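Local coordinates for protein glycerophosphodiester phosphodiesterase (Parabacteroides distasonis, PDB 3NO3) that is a TIM-barrel protein of the glycerophosphoryl diester phosphodiesterase family that carries a bound magnesium ion, at residues A[132-144]-A[150-162]. Sequence-based numbering, arbitrary orientation.
Sequences RTDYISFNMDACK and CPKSEVSYLNGEL
Tyr135 and Ser156 join neighbouring parallel strands of the TIM barrel, 133-137 and 155-157, which with helix 140-149 make one beta-alpha-beta unit. Tyr135 N donates to Glu154 O, and Ser156 N returns a bond to Tyr135 O; a weak Ser137 N to Ser156 O bond follows, then Leu158 N to Ser137 O.

Past the strand ends, Leu158 is worth following outward. Its CB sits squarely over one face of the Phe138 ring, 3.6 Å from the centroid, a CH-pi contact, while also lying against Ser137 O. CG passes over the Ser137 carbonyl. From there CD1 turns to the ring atom Phe138 CD2 at 3.6 Å and also touches Ile136 CG1, and CD2 reaches Ile136 CD1. The Ile136 side chain lies against a bound glycerol and about 5 Å from a magnesium ion, bound by Glu39, Asp41 and Glu103; Ile136, Phe138 and Leu158 all touch Glu103, consistent with this apolar cluster bordering the metal site. Asn159 OD1 meets the Phe138 ring at its edge, with amide and ring nearly perpendicular.

On the helix side, Tyr157 packs against the start of helix 140-149. Its CG is anti to the backbone N (chi1 -169°), which carries the ring under selenomethionine Met140; the bent Met140 chain lays CE over one face, 3.8 Å from the centroid, while Asn159 N lies over the opposite one. Cys143 SG comes to the ring edge. At the far end, Tyr157 OH donates to the syn lone pair of Glu161 OE2 at 2.5 Å, and a water bridges the same hydroxyl to Phe138 O.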
loop_
_atom_site.group_PDB
_atom_site.type_symbol
_atom_site.label_atom_id
_atom_site.label_comp_id
_atom_site.label_asym_id
_atom_site.label_seq_id
_atom_site.Cartn_x
_atom_site.Cartn_y
_atom_site.Cartn_z
ATOM N N ARG A 132 12.894 3.164 -0.948
ATOM C CA ARG A 132 11.624 3.892 -1.144
ATOM C C ARG A 132 10.380 3.008 -1.079
ATOM O O ARG A 132 9.290 3.514 -1.305
ATOM C CB ARG A 132 11.635 4.617 -2.508
ATOM C CG ARG A 132 12.738 5.521 -2.764
ATOM C CD ARG A 132 12.814 6.041 -4.241
ATOM N NE ARG A 132 11.503 6.200 -4.797
ATOM C CZ ARG A 132 11.209 6.264 -6.093
ATOM N NH1 ARG A 132 12.140 6.310 -7.072
ATOM N NH2 ARG A 132 9.932 6.347 -6.388
ATOM N N THR A 133 10.516 1.729 -0.712
ATOM C CA THR A 133 9.418 0.790 -0.694
ATOM C C THR A 133 9.084 0.317 0.727
ATOM O O THR A 133 9.928 -0.260 1.432
ATOM C CB THR A 133 9.733 -0.441 -1.605
ATOM O OG1 THR A 133 10.060 0.018 -2.930
ATOM C CG2 THR A 133 8.567 -1.401 -1.662
ATOM N N ASP A 134 7.844 0.561 1.116
ATOM C CA ASP A 134 7.256 0.168 2.400
ATOM C C ASP A 134 6.262 -0.956 2.119
ATOM O O ASP A 134 5.561 -0.921 1.114
ATOM C CB ASP A 134 6.491 1.346 3.025
ATOM C CG ASP A 134 7.353 2.560 3.312
ATOM O OD1 ASP A 134 8.616 2.539 3.202
ATOM O OD2 ASP A 134 6.724 3.572 3.679
ATOM N N TYR A 135 6.218 -1.980 2.972
ATOM C CA TYR A 135 5.352 -3.131 2.758
ATOM C C TYR A 135 4.150 -3.104 3.704
ATOM O O TYR A 135 4.259 -2.696 4.900
ATOM C CB TYR A 135 6.145 -4.436 2.996
ATOM C CG TYR A 135 7.320 -4.608 2.074
ATOM C CD1 TYR A 135 7.127 -4.905 0.719
ATOM C CD2 TYR A 135 8.619 -4.477 2.538
ATOM C CE1 TYR A 135 8.200 -5.067 -0.157
ATOM C CE2 TYR A 135 9.737 -4.609 1.646
ATOM C CZ TYR A 135 9.502 -4.899 0.288
ATOM O OH TYR A 135 10.578 -5.092 -0.589
ATOM N N ILE A 136 3.014 -3.537 3.174
ATOM C CA ILE A 136 1.790 -3.715 3.949
ATOM C C ILE A 136 1.139 -5.033 3.541
ATOM O O ILE A 136 1.267 -5.432 2.389
ATOM C CB ILE A 136 0.822 -2.519 3.788
ATOM C CG1 ILE A 136 0.269 -2.377 2.353
ATOM C CG2 ILE A 136 1.532 -1.164 4.186
ATOM C CD1 ILE A 136 -0.790 -1.203 2.158
ATOM N N SER A 137 0.425 -5.713 4.438
ATOM C CA SER A 137 -0.303 -6.936 4.048
ATOM C C SER A 137 -1.366 -7.276 5.083
ATOM O O SER A 137 -1.167 -7.037 6.271
ATOM C CB SER A 137 0.654 -8.142 3.899
ATOM O OG SER A 137 0.020 -9.285 3.380
ATOM N N PHE A 138 -2.479 -7.842 4.642
ATOM C CA PHE A 138 -3.391 -8.519 5.563
ATOM C C PHE A 138 -2.859 -9.812 6.121
ATOM O O PHE A 138 -3.409 -10.299 7.113
ATOM C CB PHE A 138 -4.730 -8.857 4.866
ATOM C CG PHE A 138 -5.602 -7.632 4.629
ATOM C CD1 PHE A 138 -6.471 -7.187 5.613
ATOM C CD2 PHE A 138 -5.538 -6.930 3.442
ATOM C CE1 PHE A 138 -7.257 -6.042 5.406
ATOM C CE2 PHE A 138 -6.345 -5.810 3.222
ATOM C CZ PHE A 138 -7.190 -5.375 4.207
ATOM N N ASN A 139 -1.874 -10.417 5.445
ATOM C CA ASN A 139 -1.402 -11.736 5.798
ATOM C C ASN A 139 -0.237 -11.691 6.747
ATOM O O ASN A 139 0.826 -11.126 6.419
ATOM C CB ASN A 139 -0.969 -12.507 4.530
ATOM C CG ASN A 139 -0.697 -13.962 4.828
ATOM O OD1 ASN A 139 0.432 -14.338 5.188
ATOM N ND2 ASN A 139 -1.749 -14.792 4.744
HETATM N N MSE A 140 -0.377 -12.357 7.873
HETATM C CA MSE A 140 0.656 -12.313 8.903
HETATM C C MSE A 140 1.924 -13.048 8.510
HETATM O O MSE A 140 3.007 -12.591 8.841
HETATM C CB MSE A 140 0.115 -12.901 10.209
HETATM C CG MSE A 140 1.102 -12.885 11.382
HETATM SE SE MSE A 140 1.931 -11.155 11.758
HETATM C CE MSE A 140 0.400 -10.377 12.631
ATOM N N ASP A 141 1.787 -14.154 7.777
ATOM C CA ASP A 141 2.981 -14.903 7.292
ATOM C C ASP A 141 3.801 -14.072 6.304
ATOM O O ASP A 141 5.043 -14.060 6.396
ATOM C CB ASP A 141 2.574 -16.278 6.728
ATOM C CG ASP A 141 1.819 -17.126 7.759
ATOM O OD1 ASP A 141 2.464 -17.486 8.756
ATOM O OD2 ASP A 141 0.617 -17.387 7.588
ATOM N N ALA A 142 3.126 -13.310 5.429
ATOM C CA ALA A 142 3.815 -12.392 4.529
ATOM C C ALA A 142 4.570 -11.297 5.303
ATOM O O ALA A 142 5.714 -11.058 5.029
ATOM C CB ALA A 142 2.826 -11.732 3.537
ATOM N N CYS A 143 3.879 -10.633 6.224
ATOM C CA CYS A 143 4.467 -9.570 7.062
ATOM C C CYS A 143 5.697 -10.073 7.821
ATOM O O CYS A 143 6.709 -9.426 7.822
ATOM C CB CYS A 143 3.449 -9.058 8.067
ATOM S SG CYS A 143 2.029 -8.144 7.346
ATOM N N LYS A 144 5.596 -11.244 8.440
ATOM C CA LYS A 144 6.727 -11.774 9.216
ATOM C C LYS A 144 7.958 -12.034 8.335
ATOM O O LYS A 144 9.109 -11.742 8.737
ATOM C CB LYS A 144 6.312 -13.055 9.968
ATOM C CG LYS A 144 5.443 -12.834 11.235
ATOM C CD LYS A 144 4.995 -14.215 11.802
ATOM C CE LYS A 144 4.470 -14.132 13.185
ATOM N NZ LYS A 144 3.975 -15.492 13.581
ATOM N N CYS A 150 13.916 -7.977 5.681
ATOM C CA CYS A 150 14.216 -6.566 5.612
ATOM C C CYS A 150 14.020 -5.900 6.972
ATOM O O CYS A 150 13.082 -5.089 7.158
ATOM C CB CYS A 150 13.343 -5.885 4.580
ATOM S SG CYS A 150 13.580 -6.537 2.930
ATOM N N PRO A 151 14.922 -6.194 7.911
ATOM C CA PRO A 151 14.757 -5.581 9.225
ATOM C C PRO A 151 14.796 -4.059 9.306
ATOM O O PRO A 151 14.346 -3.565 10.328
ATOM C CB PRO A 151 15.888 -6.195 10.071
ATOM C CG PRO A 151 16.846 -6.761 9.098
ATOM C CD PRO A 151 16.166 -6.996 7.805
ATOM N N LYS A 152 15.334 -3.353 8.297
ATOM C CA LYS A 152 15.368 -1.891 8.263
ATOM C C LYS A 152 14.264 -1.291 7.427
ATOM O O LYS A 152 14.196 -0.067 7.342
ATOM C CB LYS A 152 16.723 -1.352 7.728
ATOM C CG LYS A 152 18.023 -1.885 8.390
ATOM C CD LYS A 152 17.973 -1.965 9.928
ATOM N N SER A 153 13.414 -2.111 6.790
ATOM C CA SER A 153 12.310 -1.602 5.969
ATOM C C SER A 153 11.049 -1.357 6.818
ATOM O O SER A 153 10.919 -1.859 7.933
ATOM C CB SER A 153 11.966 -2.567 4.834
ATOM O OG SER A 153 13.033 -2.638 3.913
ATOM N N GLU A 154 10.137 -0.565 6.268
ATOM C CA GLU A 154 8.847 -0.338 6.889
ATOM C C GLU A 154 7.934 -1.526 6.542
ATOM O O GLU A 154 7.867 -1.941 5.378
ATOM C CB GLU A 154 8.254 0.959 6.394
ATOM C CG GLU A 154 9.061 2.241 6.730
ATOM C CD GLU A 154 9.133 2.456 8.218
ATOM O OE1 GLU A 154 8.082 2.490 8.881
ATOM O OE2 GLU A 154 10.243 2.484 8.738
ATOM N N VAL A 155 7.288 -2.100 7.567
ATOM C CA VAL A 155 6.296 -3.147 7.441
ATOM C C VAL A 155 5.073 -2.826 8.353
ATOM O O VAL A 155 5.245 -2.692 9.583
ATOM C CB VAL A 155 6.827 -4.529 7.797
ATOM C CG1 VAL A 155 5.764 -5.555 7.499
ATOM C CG2 VAL A 155 8.149 -4.862 7.043
ATOM N N SER A 156 3.867 -2.703 7.772
ATOM C CA SER A 156 2.649 -2.442 8.539
ATOM C C SER A 156 1.598 -3.529 8.341
ATOM O O SER A 156 1.455 -4.072 7.241
ATOM C CB SER A 156 2.058 -1.082 8.233
ATOM O OG SER A 156 3.013 -0.099 8.421
ATOM N N TYR A 157 0.850 -3.827 9.400
ATOM C CA TYR A 157 -0.190 -4.835 9.327
ATOM C C TYR A 157 -1.491 -4.181 8.907
ATOM O O TYR A 157 -1.816 -3.097 9.414
ATOM C CB TYR A 157 -0.376 -5.449 10.687
ATOM C CG TYR A 157 -1.221 -6.677 10.797
ATOM C CD1 TYR A 157 -1.061 -7.771 9.925
ATOM C CD2 TYR A 157 -2.088 -6.827 11.849
ATOM C CE1 TYR A 157 -1.787 -8.905 10.076
ATOM C CE2 TYR A 157 -2.805 -7.988 12.033
ATOM C CZ TYR A 157 -2.637 -9.031 11.161
ATOM O OH TYR A 157 -3.382 -10.150 11.345
ATOM N N LEU A 158 -2.271 -4.852 8.040
ATOM C CA LEU A 158 -3.568 -4.332 7.590
ATOM C C LEU A 158 -4.805 -4.839 8.335
ATOM O O LEU A 158 -5.845 -4.224 8.247
ATOM C CB LEU A 158 -3.767 -4.593 6.085
ATOM C CG LEU A 158 -3.009 -3.682 5.123
ATOM C CD1 LEU A 158 -3.016 -4.363 3.726
ATOM C CD2 LEU A 158 -3.620 -2.267 5.048
ATOM N N ASN A 159 -4.717 -5.954 9.053
ATOM C CA ASN A 159 -5.961 -6.715 9.356
ATOM C C ASN A 159 -6.771 -6.225 10.556
ATOM O O ASN A 159 -7.964 -6.575 10.690
ATOM C CB ASN A 159 -5.626 -8.192 9.513
ATOM C CG ASN A 159 -6.836 -9.069 9.389
ATOM O OD1 ASN A 159 -7.494 -9.019 8.383
ATOM N ND2 ASN A 159 -7.169 -9.844 10.444
ATOM N N GLY A 160 -6.152 -5.441 11.445
ATOM C CA GLY A 160 -6.911 -4.621 12.372
ATOM C C GLY A 160 -7.081 -5.149 13.796
ATOM O O GLY A 160 -7.614 -4.416 14.634
ATOM N N GLU A 161 -6.592 -6.353 14.112
ATOM C CA GLU A 161 -6.955 -6.981 15.400
ATOM C C GLU A 161 -5.862 -6.915 16.462
ATOM O O GLU A 161 -6.128 -7.231 17.586
ATOM C CB GLU A 161 -7.455 -8.435 15.204
ATOM C CG GLU A 161 -6.391 -9.543 15.026
ATOM C CD GLU A 161 -5.700 -9.550 13.664
ATOM O OE1 GLU A 161 -6.117 -8.804 12.746
ATOM O OE2 GLU A 161 -4.730 -10.325 13.499
ATOM N N LEU A 162 -4.655 -6.507 16.104
ATOM C CA LEU A 162 -3.523 -6.504 17.021
ATOM C C LEU A 162 -3.249 -5.080 17.477
ATOM O O LEU A 162 -3.291 -4.152 16.657
ATOM C CB LEU A 162 -2.305 -7.145 16.329
ATOM C CG LEU A 162 -2.384 -8.679 16.131
ATOM C CD1 LEU A 162 -1.117 -9.163 15.486
ATOM C CD2 LEU A 162 -2.629 -9.443 17.469
HETATM O O HOH W 1 12.134 -1.766 1.418
HETATM O O HOH W 2 10.688 0.833 3.706
HETATM O O HOH W 3 4.821 -0.079 5.885
HETATM O O HOH W 4 -4.457 -11.943 8.975
#